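Local coordinates for protein NADH kinase POS5, mitochondrial (Saccharomyces cerevisiae, PDB 3AFO) that phosphorylates NADH and, half as readily, NAD+ with ATP in mitochondria, and is a key source of the cellular reductant NADPH, at residues L176-H184 with V195-F203; T227-P237 with V256-R267. One frame throughout, in Å; residues are numbered along the deposited sequence.

Contact 1 (L176-H184 with V195-F203). With NAI (1,4-dihydronicotinamide adenine dinucleotide), chain C.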
loop_
_atom_site.group_PDB
_atom_site.type_symbol
_atom_site.label_atom_id
_atom_site.label_comp_id
_atom_site.label_asym_id
_atom_site.label_seq_id
_atom_site.Cartn_x
_atom_site.Cartn_y
_atom_site.Cartn_z
ATOM N N LEU A 176 16.149 7.891 -25.843
ATOM C CA LEU A 176 16.088 6.944 -24.749
ATOM C C LEU A 176 15.692 5.579 -25.299
ATOM O O LEU A 176 14.716 5.447 -26.065
ATOM C CB LEU A 176 15.046 7.399 -23.714
ATOM C CG LEU A 176 14.640 6.413 -22.610
ATOM C CD1 LEU A 176 15.658 6.440 -21.457
ATOM C CD2 LEU A 176 13.238 6.744 -22.124
ATOM N N HIS A 177 16.453 4.566 -24.900
ATOM C CA HIS A 177 16.134 3.191 -25.239
ATOM C C HIS A 177 15.101 2.612 -24.275
ATOM O O HIS A 177 15.253 2.712 -23.053
ATOM C CB HIS A 177 17.399 2.330 -25.252
ATOM C CG HIS A 177 17.134 0.903 -25.580
ATOM N ND1 HIS A 177 16.912 0.470 -26.869
ATOM C CD2 HIS A 177 17.020 -0.189 -24.789
ATOM C CE1 HIS A 177 16.693 -0.833 -26.859
ATOM N NE2 HIS A 177 16.744 -1.256 -25.610
ATOM N N ARG A 178 14.034 2.048 -24.829
ATOM C CA ARG A 178 13.011 1.376 -24.038
ATOM C C ARG A 178 12.933 -0.053 -24.525
ATOM O O ARG A 178 12.838 -0.294 -25.729
ATOM C CB ARG A 178 11.647 2.052 -24.192
ATOM C CG ARG A 178 11.575 3.525 -23.780
ATOM C CD ARG A 178 10.142 4.046 -23.991
ATOM N NE ARG A 178 9.948 5.467 -23.671
ATOM C CZ ARG A 178 9.847 5.965 -22.436
ATOM N NH1 ARG A 178 9.967 5.175 -21.367
ATOM N NH2 ARG A 178 9.659 7.269 -22.265
ATOM N N THR A 179 12.966 -0.997 -23.592
ATOM C CA THR A 179 12.942 -2.420 -23.920
ATOM C C THR A 179 11.520 -2.896 -24.215
ATOM O O THR A 179 10.552 -2.226 -23.856
ATOM C CB THR A 179 13.558 -3.254 -22.780
ATOM O OG1 THR A 179 13.505 -4.646 -23.115
ATOM C CG2 THR A 179 12.801 -3.013 -21.498
ATOM N N ARG A 180 11.407 -4.042 -24.884
ATOM C CA ARG A 180 10.122 -4.638 -25.238
ATOM C C ARG A 180 9.989 -6.022 -24.612
ATOM O O ARG A 180 10.980 -6.758 -24.503
ATOM C CB ARG A 180 10.011 -4.810 -26.755
ATOM C CG ARG A 180 9.732 -3.544 -27.545
ATOM C CD ARG A 180 9.316 -3.883 -28.982
ATOM N NE ARG A 180 10.423 -4.451 -29.755
ATOM C CZ ARG A 180 10.336 -4.860 -31.022
ATOM N NH1 ARG A 180 9.187 -4.760 -31.687
ATOM N NH2 ARG A 180 11.406 -5.365 -31.631
ATOM N N LEU A 181 8.760 -6.368 -24.227
ATOM C CA LEU A 181 8.415 -7.726 -23.817
ATOM C C LEU A 181 7.796 -8.509 -24.982
ATOM O O LEU A 181 7.235 -7.927 -25.921
ATOM C CB LEU A 181 7.439 -7.718 -22.638
ATOM C CG LEU A 181 7.881 -7.174 -21.276
ATOM C CD1 LEU A 181 6.726 -7.248 -20.282
ATOM C CD2 LEU A 181 9.084 -7.921 -20.738
ATOM N N GLU A 182 7.914 -9.828 -24.906
ATOM C CA GLU A 182 7.243 -10.728 -25.831
ATOM C C GLU A 182 6.255 -11.570 -25.060
ATOM O O GLU A 182 6.599 -12.147 -24.027
ATOM C CB GLU A 182 8.250 -11.650 -26.514
ATOM C CG GLU A 182 9.107 -10.988 -27.552
ATOM C CD GLU A 182 9.952 -12.002 -28.320
ATOM O OE1 GLU A 182 9.737 -13.226 -28.167
ATOM O OE2 GLU A 182 10.840 -11.567 -29.069
ATOM N N CYS A 183 5.020 -11.612 -25.544
ATOM C CA CYS A 183 4.009 -12.513 -25.012
ATOM C C CYS A 183 3.799 -13.660 -26.004
ATOM O O CYS A 183 3.486 -13.424 -27.174
ATOM C CB CYS A 183 2.695 -11.766 -24.780
ATOM S SG CYS A 183 1.330 -12.794 -24.226
ATOM N N HIS A 184 3.988 -14.889 -25.535
ATOM C CA HIS A 184 3.724 -16.087 -26.334
ATOM C C HIS A 184 2.471 -16.760 -25.790
ATOM O O HIS A 184 2.480 -17.281 -24.671
ATOM C CB HIS A 184 4.909 -17.053 -26.253
ATOM C CG HIS A 184 6.158 -16.543 -26.904
ATOM N ND1 HIS A 184 6.769 -15.365 -26.529
ATOM C CD2 HIS A 184 6.917 -17.059 -27.897
ATOM C CE1 HIS A 184 7.843 -15.172 -27.274
ATOM N NE2 HIS A 184 7.958 -16.189 -28.105
ATOM N N VAL A 195 2.446 -14.847 -31.011
ATOM C CA VAL A 195 3.421 -13.909 -30.441
ATOM C C VAL A 195 2.988 -12.444 -30.594
ATOM O O VAL A 195 2.621 -11.989 -31.675
ATOM C CB VAL A 195 4.832 -14.113 -31.042
ATOM C CG1 VAL A 195 5.883 -13.311 -30.269
ATOM C CG2 VAL A 195 5.198 -15.600 -31.064
ATOM N N THR A 196 3.033 -11.710 -29.489
ATOM C CA THR A 196 2.782 -10.276 -29.501
ATOM C C THR A 196 3.911 -9.545 -28.767
ATOM O O THR A 196 4.643 -10.143 -27.969
ATOM C CB THR A 196 1.412 -9.925 -28.872
ATOM O OG1 THR A 196 1.257 -10.619 -27.631
ATOM C CG2 THR A 196 0.263 -10.319 -29.799
ATOM N N HIS A 197 4.051 -8.253 -29.049
ATOM C CA HIS A 197 5.116 -7.449 -28.483
ATOM C C HIS A 197 4.551 -6.274 -27.694
ATOM O O HIS A 197 3.588 -5.639 -28.122
ATOM C CB HIS A 197 6.051 -6.976 -29.589
ATOM C CG HIS A 197 6.699 -8.102 -30.334
ATOM N ND1 HIS A 197 6.029 -8.850 -31.279
ATOM C CD2 HIS A 197 7.945 -8.624 -30.253
ATOM C CE1 HIS A 197 6.838 -9.782 -31.753
ATOM N NE2 HIS A 197 8.006 -9.665 -31.149
ATOM N N ALA A 198 5.155 -6.009 -26.537
ATOM C CA ALA A 198 4.635 -5.018 -25.594
ATOM C C ALA A 198 5.661 -3.961 -25.241
ATOM O O ALA A 198 6.793 -4.274 -24.872
ATOM C CB ALA A 198 4.118 -5.697 -24.318
ATOM N N MET A 199 5.240 -2.703 -25.323
ATOM C CA MET A 199 6.057 -1.584 -24.875
ATOM C C MET A 199 5.742 -1.229 -23.411
ATOM O O MET A 199 6.636 -0.839 -22.652
ATOM C CB MET A 199 5.784 -0.390 -25.789
ATOM C CG MET A 199 6.377 0.899 -25.371
ATOM S SD MET A 199 6.195 2.084 -26.719
ATOM C CE MET A 199 7.137 3.414 -26.010
ATOM N N ASN A 200 4.468 -1.355 -23.052
ATOM C CA ASN A 200 3.961 -1.064 -21.711
ATOM C C ASN A 200 3.833 -2.328 -20.886
ATOM O O ASN A 200 4.533 -2.520 -19.876
ATOM C CB ASN A 200 2.564 -0.446 -21.810
ATOM C CG ASN A 200 2.524 1.031 -21.503
ATOM O OD1 ASN A 200 1.429 1.594 -21.393
ATOM N ND2 ASN A 200 3.679 1.671 -21.358
ATOM N N ASP A 201 2.903 -3.177 -21.300
ATOM C CA ASP A 201 2.522 -4.300 -20.477
ATOM C C ASP A 201 1.766 -5.405 -21.174
ATOM O O ASP A 201 1.245 -5.242 -22.285
ATOM C CB ASP A 201 1.707 -3.808 -19.267
ATOM C CG ASP A 201 0.631 -2.798 -19.641
ATOM O OD1 ASP A 201 0.029 -2.891 -20.744
ATOM O OD2 ASP A 201 0.375 -1.906 -18.801
ATOM N N ILE A 202 1.711 -6.535 -20.478
ATOM C CA ILE A 202 0.880 -7.660 -20.825
ATOM C C ILE A 202 0.046 -7.937 -19.587
ATOM O O ILE A 202 0.599 -8.078 -18.480
ATOM C CB ILE A 202 1.741 -8.887 -21.174
ATOM C CG1 ILE A 202 2.574 -8.577 -22.427
ATOM C CG2 ILE A 202 0.851 -10.150 -21.367
ATOM C CD1 ILE A 202 3.995 -9.137 -22.404
ATOM N N PHE A 203 -1.270 -8.008 -19.743
ATOM C CA PHE A 203 -2.109 -8.298 -18.571
ATOM C C PHE A 203 -3.281 -9.218 -18.802
ATOM O O PHE A 203 -3.793 -9.331 -19.914
ATOM C CB PHE A 203 -2.523 -7.023 -17.790
ATOM C CG PHE A 203 -3.347 -6.035 -18.573
ATOM C CD1 PHE A 203 -4.737 -6.112 -18.582
ATOM C CD2 PHE A 203 -2.741 -4.988 -19.239
ATOM C CE1 PHE A 203 -5.496 -5.172 -19.285
ATOM C CE2 PHE A 203 -3.506 -4.038 -19.941
ATOM C CZ PHE A 203 -4.874 -4.137 -19.964
HETATM P PA NAI C . -6.118 4.318 -22.344
HETATM O O1A NAI C . -6.314 5.724 -22.830
HETATM O O2A NAI C . -7.483 3.520 -21.985
HETATM O O5B NAI C . -5.304 4.258 -21.011
HETATM C C5B NAI C . -4.199 5.022 -20.945
HETATM C C4B NAI C . -4.253 5.849 -19.712
HETATM O O4B NAI C . -3.000 5.435 -19.103
HETATM C C3B NAI C . -4.041 7.229 -20.324
HETATM O O3B NAI C . -4.317 8.230 -19.342
HETATM C C2B NAI C . -2.548 7.171 -20.652
HETATM O O2B NAI C . -1.958 8.465 -20.680
HETATM C C1B NAI C . -1.991 6.412 -19.449
HETATM N N9A NAI C . -0.734 5.690 -19.798
HETATM C C8A NAI C . -0.564 4.765 -20.749
HETATM N N7A NAI C . 0.719 4.365 -20.746
HETATM C C5A NAI C . 1.356 5.021 -19.775
HETATM C C6A NAI C . 2.665 5.029 -19.290
HETATM N N6A NAI C . 3.631 4.242 -19.806
HETATM N N1A NAI C . 2.957 5.859 -18.269
HETATM C C2A NAI C . 2.046 6.652 -17.724
HETATM N N3A NAI C . 0.795 6.666 -18.161
HETATM C C4A NAI C . 0.427 5.870 -19.181
HETATM O O3 NAI C . -5.369 3.338 -23.455
HETATM P PN NAI C . -3.967 3.711 -24.148
HETATM O O1N NAI C . -3.706 5.182 -24.020
HETATM O O2N NAI C . -4.000 2.994 -25.440
HETATM O O5D NAI C . -2.821 3.002 -23.223
HETATM C C5D NAI C . -2.871 1.612 -22.951
HETATM C C4D NAI C . -2.477 1.366 -21.503
HETATM O O4D NAI C . -3.648 1.643 -20.702
HETATM C C3D NAI C . -2.211 -0.099 -21.192
HETATM O O3D NAI C . -0.874 -0.466 -21.557
HETATM C C2D NAI C . -2.408 -0.118 -19.658
HETATM O O2D NAI C . -1.136 0.015 -19.005
HETATM C C1D NAI C . -3.256 1.163 -19.409
HETATM N N1N NAI C . -4.442 0.771 -18.631
HETATM C C2N NAI C . -4.560 1.288 -17.346
HETATM C C3N NAI C . -5.632 0.951 -16.537
HETATM C C7N NAI C . -5.710 1.577 -15.121
HETATM O O7N NAI C . -6.648 1.360 -14.358
HETATM N N7N NAI C . -4.702 2.366 -14.805
HETATM C C4N NAI C . -6.610 0.078 -17.031
HETATM C C5N NAI C . -6.507 -0.461 -18.331
HETATM C C6N NAI C . -5.421 -0.128 -19.143
HETATM O O HOH W 1 9.518 -0.114 -22.993
HETATM O O HOH W 2 0.194 -13.111 -27.608
#
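Leu181 and Cys183 each exchange a pair of backbone hydrogen bonds with Ala198 and Thr196 respectively, tying strands 181-184 and 195-198 into an antiparallel beta hairpin whose axes pass 4.7 Å apart at 153°. The chain then turns at Met199 and Asn200, and Ile202 brings its CD1 back against the hairpin, 3.7 Å from Leu181 CB and close to Cys183 CB. Beside it, Thr196 OG1 lies 3.4 Å from Cys183 CB; chi1 of 47° sets this hydroxyl between the backbone N and carbonyl carbon, where it meets a water. On the opposite face, Val195 CG1 sits over the His184 ring in a CH-pi contact, 4.2 Å from its centroid, while Glu182 CG runs alongside His197 CD2 at 3.8 Å. At the turn, the extended Arg178 meets Met199 through CD and CE (3.7 Å), its NH1 bonding onward to Thr238, and one water donates to both Thr179 O and Met199 O. Asp304 accepts hydrogen bonds from the backbone N of Met199, Asn200 and Asp201, which holds the turn beside NADH. There the Asp201 carboxylate faces both hydroxyls of the nicotinamide ribose, with OD1 2.7 Å from O3D. The Asn200 amide group lies beside the adenine, CG 3.8 Å from N6A; an alanine here would probably leave the N6A and N7A edge without its amide neighbour and open a gap beside it. A largely apolar face of the hairpin thus backs a polar turn whose side chains meet both halves of the dinucleotide.

Contact 2 (T227-P237 with V256-R267). With NAI (1,4-dihydronicotinamide adenine dinucleotide), chain F.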
loop_
_atom_site.group_PDB
_atom_site.type_symbol
_atom_site.label_atom_id
_atom_site.label_comp_id
_atom_site.label_asym_id
_atom_site.label_seq_id
_atom_site.Cartn_x
_atom_site.Cartn_y
_atom_site.Cartn_z
ATOM N N THR A 227 -2.508 -17.094 -7.809
ATOM C CA THR A 227 -3.239 -15.917 -7.375
ATOM C C THR A 227 -4.696 -15.978 -7.843
ATOM O O THR A 227 -4.975 -16.362 -8.990
ATOM C CB THR A 227 -2.551 -14.597 -7.796
ATOM O OG1 THR A 227 -3.337 -13.475 -7.356
ATOM C CG2 THR A 227 -2.348 -14.522 -9.319
ATOM N N THR A 228 -5.595 -15.587 -6.943
ATOM C CA THR A 228 -7.026 -15.445 -7.210
ATOM C C THR A 228 -7.337 -13.951 -7.115
ATOM O O THR A 228 -7.214 -13.356 -6.039
ATOM C CB THR A 228 -7.842 -16.250 -6.191
ATOM O OG1 THR A 228 -7.553 -17.643 -6.356
ATOM C CG2 THR A 228 -9.341 -16.028 -6.369
ATOM N N ALA A 229 -7.698 -13.337 -8.241
ATOM C CA ALA A 229 -7.672 -11.871 -8.343
ATOM C C ALA A 229 -8.504 -11.369 -9.497
ATOM O O ALA A 229 -9.023 -12.172 -10.275
ATOM C CB ALA A 229 -6.216 -11.409 -8.527
ATOM N N ASP A 230 -8.614 -10.046 -9.629
ATOM C CA ASP A 230 -9.042 -9.454 -10.899
ATOM C C ASP A 230 -8.115 -9.884 -12.037
ATOM O O ASP A 230 -8.567 -10.106 -13.171
ATOM C CB ASP A 230 -9.087 -7.919 -10.818
ATOM C CG ASP A 230 -10.321 -7.407 -10.121
ATOM O OD1 ASP A 230 -11.197 -8.224 -9.752
ATOM O OD2 ASP A 230 -10.417 -6.183 -9.932
ATOM N N GLY A 231 -6.811 -9.967 -11.743
ATOM C CA GLY A 231 -5.824 -10.356 -12.745
ATOM C C GLY A 231 -4.396 -10.061 -12.323
ATOM O O GLY A 231 -4.099 -9.955 -11.134
ATOM N N VAL A 232 -3.515 -9.911 -13.303
ATOM C CA VAL A 232 -2.104 -9.647 -13.038
ATOM C C VAL A 232 -1.532 -8.913 -14.245
ATOM O O VAL A 232 -1.987 -9.133 -15.379
ATOM C CB VAL A 232 -1.332 -10.974 -12.784
ATOM C CG1 VAL A 232 -1.259 -11.814 -14.057
ATOM C CG2 VAL A 232 0.083 -10.714 -12.216
ATOM N N ALA A 233 -0.541 -8.064 -14.004
ATOM C CA ALA A 233 0.113 -7.300 -15.060
ATOM C C ALA A 233 1.601 -7.601 -15.046
ATOM O O ALA A 233 2.211 -7.650 -13.975
ATOM C CB ALA A 233 -0.122 -5.796 -14.859
ATOM N N LEU A 234 2.161 -7.820 -16.239
ATOM C CA LEU A 234 3.596 -7.897 -16.453
ATOM C C LEU A 234 3.987 -6.658 -17.245
ATOM O O LEU A 234 3.446 -6.431 -18.335
ATOM C CB LEU A 234 3.950 -9.160 -17.242
ATOM C CG LEU A 234 3.440 -10.436 -16.550
ATOM C CD1 LEU A 234 3.471 -11.641 -17.440
ATOM C CD2 LEU A 234 4.196 -10.710 -15.250
ATOM N N ALA A 235 4.906 -5.851 -16.708
ATOM C CA ALA A 235 5.179 -4.538 -17.290
ATOM C C ALA A 235 6.660 -4.315 -17.504
ATOM O O ALA A 235 7.500 -4.845 -16.767
ATOM C CB ALA A 235 4.597 -3.418 -16.417
ATOM N N THR A 236 6.973 -3.546 -18.536
ATOM C CA THR A 236 8.310 -3.005 -18.693
ATOM C C THR A 236 8.433 -1.861 -17.692
ATOM O O THR A 236 7.423 -1.406 -17.151
ATOM C CB THR A 236 8.491 -2.387 -20.087
ATOM O OG1 THR A 236 7.505 -1.363 -20.261
ATOM C CG2 THR A 236 8.335 -3.444 -21.189
ATOM N N PRO A 237 9.665 -1.364 -17.476
ATOM C CA PRO A 237 9.874 -0.135 -16.708
ATOM C C PRO A 237 9.077 1.036 -17.290
ATOM O O PRO A 237 8.506 1.826 -16.531
ATOM C CB PRO A 237 11.376 0.103 -16.858
ATOM C CG PRO A 237 11.924 -1.336 -16.912
ATOM C CD PRO A 237 10.948 -1.998 -17.851
ATOM N N VAL A 256 16.399 0.867 -16.001
ATOM C CA VAL A 256 16.574 -0.342 -15.196
ATOM C C VAL A 256 16.169 -1.532 -16.054
ATOM O O VAL A 256 15.082 -1.509 -16.650
ATOM C CB VAL A 256 15.693 -0.301 -13.898
ATOM C CG1 VAL A 256 15.725 -1.648 -13.158
ATOM C CG2 VAL A 256 16.146 0.825 -12.971
ATOM N N PRO A 257 17.034 -2.569 -16.141
ATOM C CA PRO A 257 16.582 -3.786 -16.808
ATOM C C PRO A 257 15.824 -4.677 -15.823
ATOM O O PRO A 257 16.425 -5.261 -14.932
ATOM C CB PRO A 257 17.890 -4.464 -17.260
ATOM C CG PRO A 257 19.015 -3.689 -16.650
ATOM C CD PRO A 257 18.436 -2.679 -15.696
ATOM N N ALA A 258 14.512 -4.762 -15.985
ATOM C CA ALA A 258 13.654 -5.524 -15.074
ATOM C C ALA A 258 12.320 -5.790 -15.740
ATOM O O ALA A 258 11.975 -5.131 -16.721
ATOM C CB ALA A 258 13.424 -4.735 -13.790
ATOM N N ILE A 259 11.593 -6.769 -15.211
ATOM C CA ILE A 259 10.210 -6.999 -15.567
ATOM C C ILE A 259 9.421 -6.844 -14.283
ATOM O O ILE A 259 9.774 -7.448 -13.264
ATOM C CB ILE A 259 9.980 -8.434 -16.115
ATOM C CG1 ILE A 259 10.874 -8.695 -17.336
ATOM C CG2 ILE A 259 8.474 -8.660 -16.422
ATOM C CD1 ILE A 259 10.853 -10.153 -17.852
ATOM N N LEU A 260 8.356 -6.051 -14.327
ATOM C CA LEU A 260 7.469 -5.913 -13.169
ATOM C C LEU A 260 6.400 -6.982 -13.206
ATOM O O LEU A 260 5.829 -7.253 -14.262
ATOM C CB LEU A 260 6.786 -4.531 -13.144
ATOM C CG LEU A 260 7.641 -3.318 -12.738
ATOM C CD1 LEU A 260 8.535 -2.818 -13.887
ATOM C CD2 LEU A 260 6.755 -2.184 -12.241
ATOM N N MET A 261 6.131 -7.583 -12.052
ATOM C CA MET A 261 4.967 -8.445 -11.876
ATOM C C MET A 261 4.083 -7.828 -10.801
ATOM O O MET A 261 4.452 -7.815 -9.626
ATOM C CB MET A 261 5.380 -9.867 -11.479
ATOM C CG MET A 261 4.194 -10.812 -11.262
ATOM S SD MET A 261 4.751 -12.477 -10.872
ATOM C CE MET A 261 5.407 -13.000 -12.468
ATOM N N THR A 262 2.920 -7.316 -11.201
ATOM C CA THR A 262 2.071 -6.559 -10.269
ATOM C C THR A 262 0.666 -7.144 -10.237
ATOM O O THR A 262 0.025 -7.222 -11.283
ATOM C CB THR A 262 1.986 -5.057 -10.680
ATOM O OG1 THR A 262 3.306 -4.512 -10.804
ATOM C CG2 THR A 262 1.166 -4.226 -9.663
ATOM N N PRO A 263 0.181 -7.543 -9.041
ATOM C CA PRO A 263 -1.157 -8.135 -8.973
ATOM C C PRO A 263 -2.237 -7.076 -9.161
ATOM O O PRO A 263 -2.034 -5.904 -8.830
ATOM C CB PRO A 263 -1.218 -8.716 -7.560
ATOM C CG PRO A 263 -0.325 -7.807 -6.741
ATOM C CD PRO A 263 0.804 -7.420 -7.706
ATOM N N ILE A 264 -3.358 -7.480 -9.743
ATOM C CA ILE A 264 -4.493 -6.581 -9.897
ATOM C C ILE A 264 -5.618 -7.049 -8.979
ATOM O O ILE A 264 -6.256 -8.066 -9.250
ATOM C CB ILE A 264 -5.001 -6.493 -11.380
ATOM C CG1 ILE A 264 -3.836 -6.167 -12.321
ATOM C CG2 ILE A 264 -6.122 -5.439 -11.497
ATOM C CD1 ILE A 264 -4.148 -6.352 -13.813
ATOM N N CYS A 265 -5.859 -6.287 -7.907
ATOM C CA CYS A 265 -6.880 -6.616 -6.892
ATOM C C CYS A 265 -6.852 -8.096 -6.468
ATOM O O CYS A 265 -7.810 -8.850 -6.689
ATOM C CB CYS A 265 -8.274 -6.158 -7.368
ATOM S SG CYS A 265 -8.333 -4.379 -7.703
ATOM N N PRO A 266 -5.731 -8.533 -5.857
ATOM C CA PRO A 266 -5.639 -9.944 -5.458
ATOM C C PRO A 266 -6.355 -10.249 -4.138
ATOM O O PRO A 266 -6.380 -9.400 -3.239
ATOM C CB PRO A 266 -4.130 -10.163 -5.299
ATOM C CG PRO A 266 -3.620 -8.800 -4.807
ATOM C CD PRO A 266 -4.498 -7.774 -5.543
ATOM N N ARG A 267 -6.899 -11.461 -4.027
ATOM C CA ARG A 267 -7.459 -11.970 -2.770
ATOM C C ARG A 267 -6.331 -12.451 -1.899
ATOM O O ARG A 267 -6.121 -13.653 -1.722
ATOM C CB ARG A 267 -8.409 -13.143 -3.002
ATOM C CG ARG A 267 -9.698 -12.790 -3.686
ATOM C CD ARG A 267 -10.469 -11.717 -2.933
ATOM N NE ARG A 267 -10.909 -12.119 -1.602
ATOM C CZ ARG A 267 -11.197 -11.258 -0.624
ATOM N NH1 ARG A 267 -11.058 -9.951 -0.812
ATOM N NH2 ARG A 267 -11.602 -11.702 0.559
HETATM P PA NAI F . -17.367 -15.098 -5.335
HETATM O O1A NAI F . -17.326 -16.566 -5.080
HETATM O O2A NAI F . -17.124 -14.683 -6.867
HETATM O O5B NAI F . -16.186 -14.302 -4.723
HETATM C C5B NAI F . -16.177 -14.051 -3.407
HETATM C C4B NAI F . -14.811 -14.323 -2.879
HETATM O O4B NAI F . -14.780 -13.303 -1.880
HETATM C C3B NAI F . -14.949 -15.663 -2.167
HETATM O O3B NAI F . -13.639 -16.127 -1.824
HETATM C C2B NAI F . -15.741 -15.243 -0.931
HETATM O O2B NAI F . -15.576 -16.152 0.159
HETATM C C1B NAI F . -15.053 -13.922 -0.599
HETATM N N9A NAI F . -15.917 -12.989 0.155
HETATM C C8A NAI F . -17.175 -12.632 -0.151
HETATM N N7A NAI F . -17.624 -11.787 0.775
HETATM C C5A NAI F . -16.645 -11.601 1.666
HETATM C C6A NAI F . -16.517 -10.835 2.815
HETATM N N6A NAI F . -17.519 -10.051 3.257
HETATM N N1A NAI F . -15.355 -10.888 3.488
HETATM C C2A NAI F . -14.340 -11.638 3.079
HETATM N N3A NAI F . -14.421 -12.377 1.986
HETATM C C4A NAI F . -15.559 -12.369 1.264
HETATM O O3 NAI F . -18.831 -14.395 -4.999
HETATM P PN NAI F . -19.584 -14.375 -3.586
HETATM O O1N NAI F . -19.040 -15.432 -2.699
HETATM O O2N NAI F . -21.022 -14.332 -3.921
HETATM O O5D NAI F . -19.149 -12.930 -2.971
HETATM C C5D NAI F . -19.413 -11.720 -3.715
HETATM C C4D NAI F . -18.265 -10.725 -3.497
HETATM O O4D NAI F . -17.192 -11.070 -4.382
HETATM C C3D NAI F . -18.587 -9.296 -3.936
HETATM O O3D NAI F . -19.370 -8.643 -2.930
HETATM C C2D NAI F . -17.175 -8.686 -4.014
HETATM O O2D NAI F . -16.820 -8.057 -2.764
HETATM C C1D NAI F . -16.279 -9.935 -4.242
HETATM N N1N NAI F . -15.447 -9.651 -5.434
HETATM C C2N NAI F . -14.063 -9.524 -5.238
HETATM C C3N NAI F . -13.214 -9.236 -6.298
HETATM C C7N NAI F . -11.706 -9.117 -6.004
HETATM O O7N NAI F . -10.877 -8.862 -6.883
HETATM N N7N NAI F . -11.401 -9.284 -4.727
HETATM C C4N NAI F . -13.744 -9.054 -7.584
HETATM C C5N NAI F . -15.135 -9.173 -7.794
HETATM C C6N NAI F . -15.986 -9.468 -6.729
HETATM O O HOH W 3 -5.313 -15.398 -4.049
#
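Leu234 CD2 rests 3.8 Å from Met261 CE across the antiparallel ladder of strands 231-235 and 258-263, the two side chains running side by side; Met261 CG lies anti to the backbone N, and the bend at chi3 (-71°) carries CE onto the leucine. Val232 CG2 continues this face against Met261 CG. On the other face Ala235 CB meets Leu260 CB at 4.1 Å, and Ile264 CD1 packs near Ala233 CB. Paired backbone bonds join Ala235 to Leu260, Ala233 to Thr262 and Gly231 to Ile264. The ladder is ended by a classic beta bulge in which Asp230 and Gly231 both face Ile264. Past the bulge Ala229 CB is pressed tightly on Pro266 CA, and Asp230 N reaches Cys265 O in a longer bond of 3.3 Å, coming from above the carbonyl plane. Asp230 OD1 forms a salt bridge with Arg206 of the same chain, and OD2 a hydrogen bond with the hydroxyl of Tyr243 of the second subunit. The carboxylate lies beside the carboxamide of the NADH bound by that subunit. Arg267 N bonds almost straight to Thr228 O (2.8 Å), while its bent side chain passes the same nicotinamide end and reaches Thr241 of the second subunit through NH2. At this outer end, one water accepts from Thr228 N at 2.9 Å and donates to Arg267 O.

In the fold
Contact 1 spans two antiparallel sheets: its hairpin lies in one, while strand 201-205 lies in the other beside strand 231-235 of contact 2. Ile202 O probably accepts a hydrogen bond from Leu234 N, and Met199 O one from Thr236 OG1, so the turn of 195-203 is pinned to the end of 227-237. Contact 1 lies near the centre of the chain but is only partly buried, mixing histidines and charged groups with its apolar patch. Contact 2 lies farther out yet is almost wholly buried, largely aliphatic, and covered partly by other subunits. The first faces its own chain's dinucleotide site, the second that of a neighbouring subunit.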